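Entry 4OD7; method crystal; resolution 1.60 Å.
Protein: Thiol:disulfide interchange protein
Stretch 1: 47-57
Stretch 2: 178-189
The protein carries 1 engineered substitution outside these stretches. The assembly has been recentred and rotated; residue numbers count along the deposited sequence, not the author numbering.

Stretch 1 (47-57) TVEKNVPENTK
Stretch 2 178-189: AYSDVVNQLLMK

Stretch 1 enters as the end of a helix that begins earlier in the chain and leaves as a loop. Stretch 2 continues a helix that begins earlier and runs to Leu187. The two helix axes cross at -45°, with N-to-C directions 45° apart, and approach to 8.8 Å. Val48 CA lies 4.6 Å from Ser180 CA; Val52 CA lies 6.0 Å from Asn184 CA. The contact buries 418 Å² summed over both stretches.

Thr47 (chi1 m) points toward stretch 2, and Thr47 CG2 sits 3.8 Å from Ser180 CB. Val48 (phi/psi -64/-47, chi1 t) packs against the helix at Ser180: Val48 CG2 is 3.8 Å from Ser180 CA. Val48 CG2 also meets Tyr179 CD1 at 3.7 Å, oblique to the ring. Tyr179 and Ser180 are both chi1 t. Glu49 points away.

Asn51 (-113/-8, chi1 m, chi2 -28°) makes both direct hydrogen bonds, pairing donor with acceptor. Asn51 ND2 donates to Ser180 OG at 3.0 Å. Asn51 O accepts from Asn184 ND2 at 3.1 Å; the Asn184 side chain (chi1 m, chi2 -7°) reaches across to do so. Water 1 joins the polar groups: it hydrogen-bonds with Val48 O at 2.8 Å, Ser180 OG at 2.8 Å and Asn184 OD1 at 3.0 Å.

Val52 (-70/160, chi1 m) is extended. Val52 CG1 packs on Leu187 CD1 at 3.7 Å and, more loosely, on Val183 CG1 at 4.4 Å. Leu187 is m, t; Val183 is t. Pro53 (-57/152) continues this patch of apolar carbons. Pro53 CD lies 3.7 Å from Leu187 CD1, and Pro53 CG 4.0 Å from Met188 CE, whose side chain (m, m, chi3 97°) brings its end nearer.

Pro53 to Thr56 form a type II turn, with Glu54 at -62/145 and Asn55 at 72/13. Thr56 N donates to Pro53 O at 3.3 Å. Thr56 OG1 (chi1 m) donates to Pro53 O at a very short 2.4 Å. Lys57 (-77/114) leads on without contact.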

ATOM      1  N   THR A  47       9.328  -7.805  -0.035  1.00 22.64           N
ATOM      2  CA  THR A  47      10.725  -7.994   0.343  1.00 24.30           C
ATOM      3  C   THR A  47      11.024  -7.208   1.613  1.00 25.41           C
ATOM      4  O   THR A  47      11.663  -7.697   2.532  1.00 26.49           O
ATOM      5  CB  THR A  47      11.688  -7.519  -0.768  1.00 25.07           C
ATOM      6  OG1 THR A  47      11.535  -8.355  -1.910  1.00 30.13           O
ATOM      7  CG2 THR A  47      13.165  -7.580  -0.323  1.00 27.43           C
ATOM      8  N   VAL A  48      10.478  -5.999   1.653  1.00 25.18           N
ATOM      9  CA  VAL A  48      10.639  -5.083   2.765  1.00 24.17           C
ATOM     10  C   VAL A  48      10.003  -5.637   4.043  1.00 24.26           C
ATOM     11  O   VAL A  48      10.620  -5.607   5.113  1.00 26.41           O
ATOM     12  CB  VAL A  48      10.026  -3.711   2.417  1.00 22.51           C
ATOM     13  CG1 VAL A  48       9.828  -2.849   3.648  1.00 22.89           C
ATOM     14  CG2 VAL A  48      10.891  -2.989   1.390  1.00 23.19           C
ATOM     15  N   GLU A  49       8.782  -6.138   3.915  1.00 22.31           N
ATOM     16  CA  GLU A  49       8.062  -6.681   5.038  1.00 22.24           C
ATOM     17  C   GLU A  49       8.805  -7.888   5.608  1.00 24.06           C
ATOM     18  O   GLU A  49       8.867  -8.062   6.819  1.00 27.18           O
ATOM     19  CB  GLU A  49       6.637  -7.073   4.604  1.00 22.43           C
ATOM     20  CG  GLU A  49       5.702  -5.902   4.346  1.00 20.35           C
ATOM     21  CD  GLU A  49       4.579  -6.187   3.330  1.00 18.83           C
ATOM     22  OE1 GLU A  49       4.347  -7.365   2.994  1.00 25.01           O
ATOM     23  OE2 GLU A  49       3.938  -5.212   2.883  1.00 18.88           O
ATOM     24  N   LYS A  50       9.441  -8.664   4.737  1.00 26.57           N
ATOM     25  CA  LYS A  50      10.194  -9.849   5.153  1.00 30.28           C
ATOM     26  C   LYS A  50      11.522  -9.545   5.880  1.00 32.81           C
ATOM     27  O   LYS A  50      12.097 -10.438   6.527  1.00 33.58           O
ATOM     28  CB  LYS A  50      10.494 -10.723   3.938  1.00 33.99           C
ATOM     29  CG  LYS A  50       9.335 -11.573   3.476  1.00 39.74           C
ATOM     30  CD  LYS A  50       9.713 -12.466   2.292  1.00 47.98           C
ATOM     31  CE  LYS A  50       9.044 -13.829   2.377  1.00 54.00           C
ATOM     32  NZ  LYS A  50       9.301 -14.643   1.169  1.00 58.26           N
ATOM     33  N   ASN A  51      12.046  -8.330   5.706  1.00 30.85           N
ATOM     34  CA  ASN A  51      13.400  -8.025   6.132  1.00 31.44           C
ATOM     35  C   ASN A  51      13.500  -7.035   7.286  1.00 32.12           C
ATOM     36  O   ASN A  51      14.550  -6.819   7.816  1.00 34.33           O
ATOM     37  CB  ASN A  51      14.181  -7.489   4.936  1.00 32.32           C
ATOM     38  CG  ASN A  51      14.572  -8.590   3.956  1.00 32.64           C
ATOM     39  OD1 ASN A  51      14.745  -9.743   4.333  1.00 36.16           O
ATOM     40  ND2 ASN A  51      14.732  -8.229   2.699  1.00 31.51           N
ATOM     41  N   VAL A  52      12.396  -6.438   7.677  1.00 30.41           N
ATOM     42  CA  VAL A  52      12.385  -5.501   8.802  1.00 31.85           C
ATOM     43  C   VAL A  52      12.609  -6.250  10.127  1.00 32.95           C
ATOM     44  O   VAL A  52      12.466  -7.469  10.181  1.00 33.17           O
ATOM     45  CB  VAL A  52      11.078  -4.670   8.861  1.00 29.42           C
ATOM     46  CG1 VAL A  52      11.059  -3.655   7.747  1.00 29.48           C
ATOM     47  CG2 VAL A  52       9.844  -5.568   8.817  1.00 27.17           C
ATOM     48  N   PRO A  53      13.022  -5.528  11.179  1.00 34.55           N
ATOM     49  CA  PRO A  53      13.141  -6.144  12.498  1.00 36.33           C
ATOM     50  C   PRO A  53      11.826  -6.774  12.970  1.00 34.72           C
ATOM     51  O   PRO A  53      10.762  -6.270  12.622  1.00 32.42           O
ATOM     52  CB  PRO A  53      13.502  -4.966  13.386  1.00 37.75           C
ATOM     53  CG  PRO A  53      14.053  -3.989  12.532  1.00 37.65           C
ATOM     54  CD  PRO A  53      13.345  -4.100  11.243  1.00 34.95           C
ATOM     55  N   GLU A  54      11.900  -7.809  13.800  1.00 36.11           N
ATOM     56  CA  GLU A  54      10.713  -8.445  14.354  1.00 34.95           C
ATOM     57  C   GLU A  54       9.946  -7.435  15.182  1.00 34.24           C
ATOM     58  O   GLU A  54      10.556  -6.560  15.767  1.00 35.71           O
ATOM     59  N   ASN A  55       8.617  -7.521  15.173  1.00 32.12           N
ATOM     60  CA  ASN A  55       7.716  -6.597  15.887  1.00 31.90           C
ATOM     61  C   ASN A  55       7.619  -5.213  15.280  1.00 31.19           C
ATOM     62  O   ASN A  55       7.009  -4.314  15.859  1.00 30.27           O
ATOM     63  CB  ASN A  55       8.190  -6.344  17.344  1.00 66.39           C
ATOM     64  CG  ASN A  55       7.978  -7.498  18.261  1.00 67.03           C
ATOM     65  OD1 ASN A  55       6.938  -8.142  18.241  1.00 64.68           O
ATOM     66  ND2 ASN A  55       8.972  -7.757  19.109  1.00 70.13           N
ATOM     67  N   THR A  56       8.099  -5.041  14.071  1.00 29.80           N
ATOM     68  CA  THR A  56       7.976  -3.736  13.462  1.00 28.92           C
ATOM     69  C   THR A  56       6.494  -3.474  13.138  1.00 26.21           C
ATOM     70  O   THR A  56       5.861  -4.279  12.470  1.00 25.48           O
ATOM     71  CB  THR A  56       8.884  -3.681  12.223  1.00 28.69           C
ATOM     72  OG1 THR A  56      10.234  -3.905  12.629  1.00 31.21           O
ATOM     73  CG2 THR A  56       8.761  -2.336  11.458  1.00 28.70           C
ATOM     74  N   LYS A  57       5.951  -2.344  13.588  1.00 26.01           N
ATOM     75  CA  LYS A  57       4.538  -2.024  13.367  1.00 24.02           C
ATOM     76  C   LYS A  57       4.360  -1.555  11.934  1.00 22.53           C
ATOM     77  O   LYS A  57       4.883  -0.496  11.593  1.00 24.05           O
ATOM     78  CB  LYS A  57       4.056  -0.932  14.299  1.00 31.79           C
ATOM     79  CG  LYS A  57       4.158  -1.269  15.749  1.00 54.17           C
ATOM     80  CD  LYS A  57       3.687  -0.125  16.611  1.00 57.76           C
ATOM     81  CE  LYS A  57       4.666   1.038  16.560  1.00 57.30           C
ATOM     82  NZ  LYS A  57       5.958   0.664  17.223  1.00 55.97           N
ATOM     83  N   ALA A 178      17.652  -3.619  -2.418  1.00 31.54           N
ATOM     84  CA  ALA A 178      18.236  -2.324  -2.170  1.00 32.73           C
ATOM     85  C   ALA A 178      17.245  -1.455  -1.445  1.00 31.06           C
ATOM     86  O   ALA A 178      17.628  -0.636  -0.652  1.00 32.19           O
ATOM     87  CB  ALA A 178      18.649  -1.672  -3.464  1.00 35.04           C
ATOM     88  N   TYR A 179      15.972  -1.575  -1.797  1.00 29.18           N
ATOM     89  CA  TYR A 179      14.903  -0.808  -1.162  1.00 28.45           C
ATOM     90  C   TYR A 179      14.789  -1.217   0.285  1.00 29.59           C
ATOM     91  O   TYR A 179      14.738  -0.378   1.186  1.00 28.55           O
ATOM     92  CB  TYR A 179      13.554  -1.019  -1.848  1.00 28.17           C
ATOM     93  CG  TYR A 179      12.534   0.086  -1.547  1.00 28.50           C
ATOM     94  CD1 TYR A 179      11.779   0.083  -0.377  1.00 26.16           C
ATOM     95  CD2 TYR A 179      12.314   1.119  -2.455  1.00 27.06           C
ATOM     96  CE1 TYR A 179      10.867   1.092  -0.107  1.00 24.59           C
ATOM     97  CE2 TYR A 179      11.411   2.117  -2.201  1.00 25.22           C
ATOM     98  CZ  TYR A 179      10.680   2.103  -1.028  1.00 25.79           C
ATOM     99  OH  TYR A 179       9.774   3.123  -0.790  1.00 25.71           O
ATOM    100  N   SER A 180      14.758  -2.534   0.483  1.00 30.85           N
ATOM    101  CA  SER A 180      14.680  -3.144   1.812  1.00 32.57           C
ATOM    102  C   SER A 180      15.882  -2.770   2.661  1.00 33.61           C
ATOM    103  O   SER A 180      15.770  -2.647   3.867  1.00 35.07           O
ATOM    104  CB  SER A 180      14.607  -4.661   1.696  1.00 31.33           C
ATOM    105  OG  SER A 180      14.845  -5.238   2.956  1.00 30.44           O
ATOM    106  N   ASP A 181      17.035  -2.623   2.015  1.00 33.02           N
ATOM    107  CA  ASP A 181      18.260  -2.194   2.674  1.00 36.14           C
ATOM    108  C   ASP A 181      18.110  -0.777   3.250  1.00 36.78           C
ATOM    109  O   ASP A 181      18.432  -0.539   4.401  1.00 40.10           O
ATOM    110  CB  ASP A 181      19.388  -2.256   1.660  1.00 37.85           C
ATOM    111  CG  ASP A 181      20.745  -2.485   2.269  1.00 44.16           C
ATOM    112  OD1 ASP A 181      20.844  -2.954   3.430  1.00 45.98           O
ATOM    113  OD2 ASP A 181      21.728  -2.212   1.538  1.00 46.50           O
ATOM    114  N   VAL A 182      17.638   0.171   2.436  1.00 38.63           N
ATOM    115  CA  VAL A 182      17.439   1.575   2.867  1.00 36.28           C
ATOM    116  C   VAL A 182      16.439   1.735   4.025  1.00 35.33           C
ATOM    117  O   VAL A 182      16.646   2.549   4.912  1.00 35.34           O
ATOM    118  CB  VAL A 182      17.010   2.465   1.681  1.00 34.04           C
ATOM    119  CG1 VAL A 182      16.729   3.887   2.112  1.00 33.62           C
ATOM    120  CG2 VAL A 182      18.105   2.470   0.656  1.00 34.41           C
ATOM    121  N   VAL A 183      15.325   1.004   3.971  1.00 35.26           N
ATOM    122  CA  VAL A 183      14.279   1.087   4.996  1.00 33.32           C
ATOM    123  C   VAL A 183      14.795   0.734   6.374  1.00 33.76           C
ATOM    124  O   VAL A 183      14.557   1.463   7.332  1.00 33.60           O
ATOM    125  CB  VAL A 183      13.100   0.186   4.667  1.00 28.55           C
ATOM    126  CG1 VAL A 183      12.109   0.131   5.836  1.00 27.95           C
ATOM    127  CG2 VAL A 183      12.435   0.697   3.421  1.00 31.75           C
ATOM    128  N   ASN A 184      15.504  -0.384   6.451  1.00 39.32           N
ATOM    129  CA  ASN A 184      16.036  -0.894   7.709  1.00 40.79           C
ATOM    130  C   ASN A 184      17.056   0.091   8.303  1.00 43.69           C
ATOM    131  O   ASN A 184      17.215   0.176   9.526  1.00 44.97           O
ATOM    132  CB  ASN A 184      16.723  -2.244   7.478  1.00 37.11           C
ATOM    133  CG  ASN A 184      15.764  -3.367   7.229  1.00 35.16           C
ATOM    134  OD1 ASN A 184      14.559  -3.217   7.342  1.00 36.16           O
ATOM    135  ND2 ASN A 184      16.302  -4.505   6.856  1.00 35.97           N
ATOM    136  N   GLN A 185      17.709   0.873   7.439  1.00 42.81           N
ATOM    137  CA  GLN A 185      18.650   1.882   7.900  1.00 44.62           C
ATOM    138  C   GLN A 185      17.895   3.068   8.456  1.00 44.10           C
ATOM    139  O   GLN A 185      18.303   3.655   9.446  1.00 48.99           O
ATOM    140  CB  GLN A 185      19.591   2.324   6.765  1.00 44.69           C
ATOM    141  N   LEU A 186      16.779   3.410   7.845  1.00 38.83           N
ATOM    142  CA  LEU A 186      15.944   4.461   8.378  1.00 38.39           C
ATOM    143  C   LEU A 186      15.236   4.021   9.640  1.00 38.27           C
ATOM    144  O   LEU A 186      14.788   4.846  10.443  1.00 38.86           O
ATOM    145  CB  LEU A 186      14.896   4.836   7.367  1.00 35.68           C
ATOM    146  CG  LEU A 186      15.381   5.693   6.220  1.00 36.97           C
ATOM    147  CD1 LEU A 186      14.532   5.430   5.010  1.00 33.16           C
ATOM    148  CD2 LEU A 186      15.281   7.131   6.630  1.00 39.75           C
ATOM    149  N   LEU A 187      15.065   2.715   9.793  1.00 37.81           N
ATOM    150  CA  LEU A 187      14.420   2.223  11.002  1.00 37.53           C
ATOM    151  C   LEU A 187      15.311   2.322  12.230  1.00 40.67           C
ATOM    152  O   LEU A 187      14.832   2.685  13.332  1.00 42.89           O
ATOM    153  CB  LEU A 187      13.969   0.783  10.790  1.00 35.99           C
ATOM    154  CG  LEU A 187      12.722   0.631   9.922  1.00 32.87           C
ATOM    155  CD1 LEU A 187      12.477  -0.833   9.712  1.00 31.94           C
ATOM    156  CD2 LEU A 187      11.501   1.337  10.551  1.00 31.76           C
ATOM    157  N   MET A 188      16.591   1.983  12.061  1.00 42.78           N
ATOM    158  CA  MET A 188      17.559   2.112  13.161  1.00 48.01           C
ATOM    159  C   MET A 188      17.888   3.578  13.467  1.00 51.93           C
ATOM    160  O   MET A 188      18.676   3.849  14.371  1.00 59.20           O
ATOM    161  CB  MET A 188      18.859   1.342  12.872  1.00 48.87           C
ATOM    162  CG  MET A 188      18.779  -0.207  12.922  1.00 59.93           C
ATOM    163  SD  MET A 188      18.196  -0.977  14.471  1.00 91.24           S
ATOM    164  CE  MET A 188      16.449  -1.256  14.111  1.00 44.29           C
ATOM    165  N   LYS A 189      17.269   4.517  12.751  1.00 49.00           N
ATOM    166  CA  LYS A 189      17.584   5.937  12.901  1.00 49.38           C
ATOM    167  C   LYS A 189      16.608   6.691  13.818  1.00 48.92           C
ATOM    168  O   LYS A 189      15.437   6.894  13.484  1.00 45.33           O
ATOM    169  CB  LYS A 189      17.616   6.570  11.519  1.00 47.52           C
ATOM    170  CG  LYS A 189      18.126   7.995  11.467  1.00 48.93           C
ATOM    171  CD  LYS A 189      18.275   8.417  10.016  1.00 50.70           C
ATOM    172  CE  LYS A 189      18.690   9.881   9.838  1.00 57.82           C
ATOM    173  NZ  LYS A 189      20.140  10.020   9.491  1.00 55.07           N
TER
HETATM  174  O   HOH W   1      13.072  -4.290   4.929  1.00 17.20           O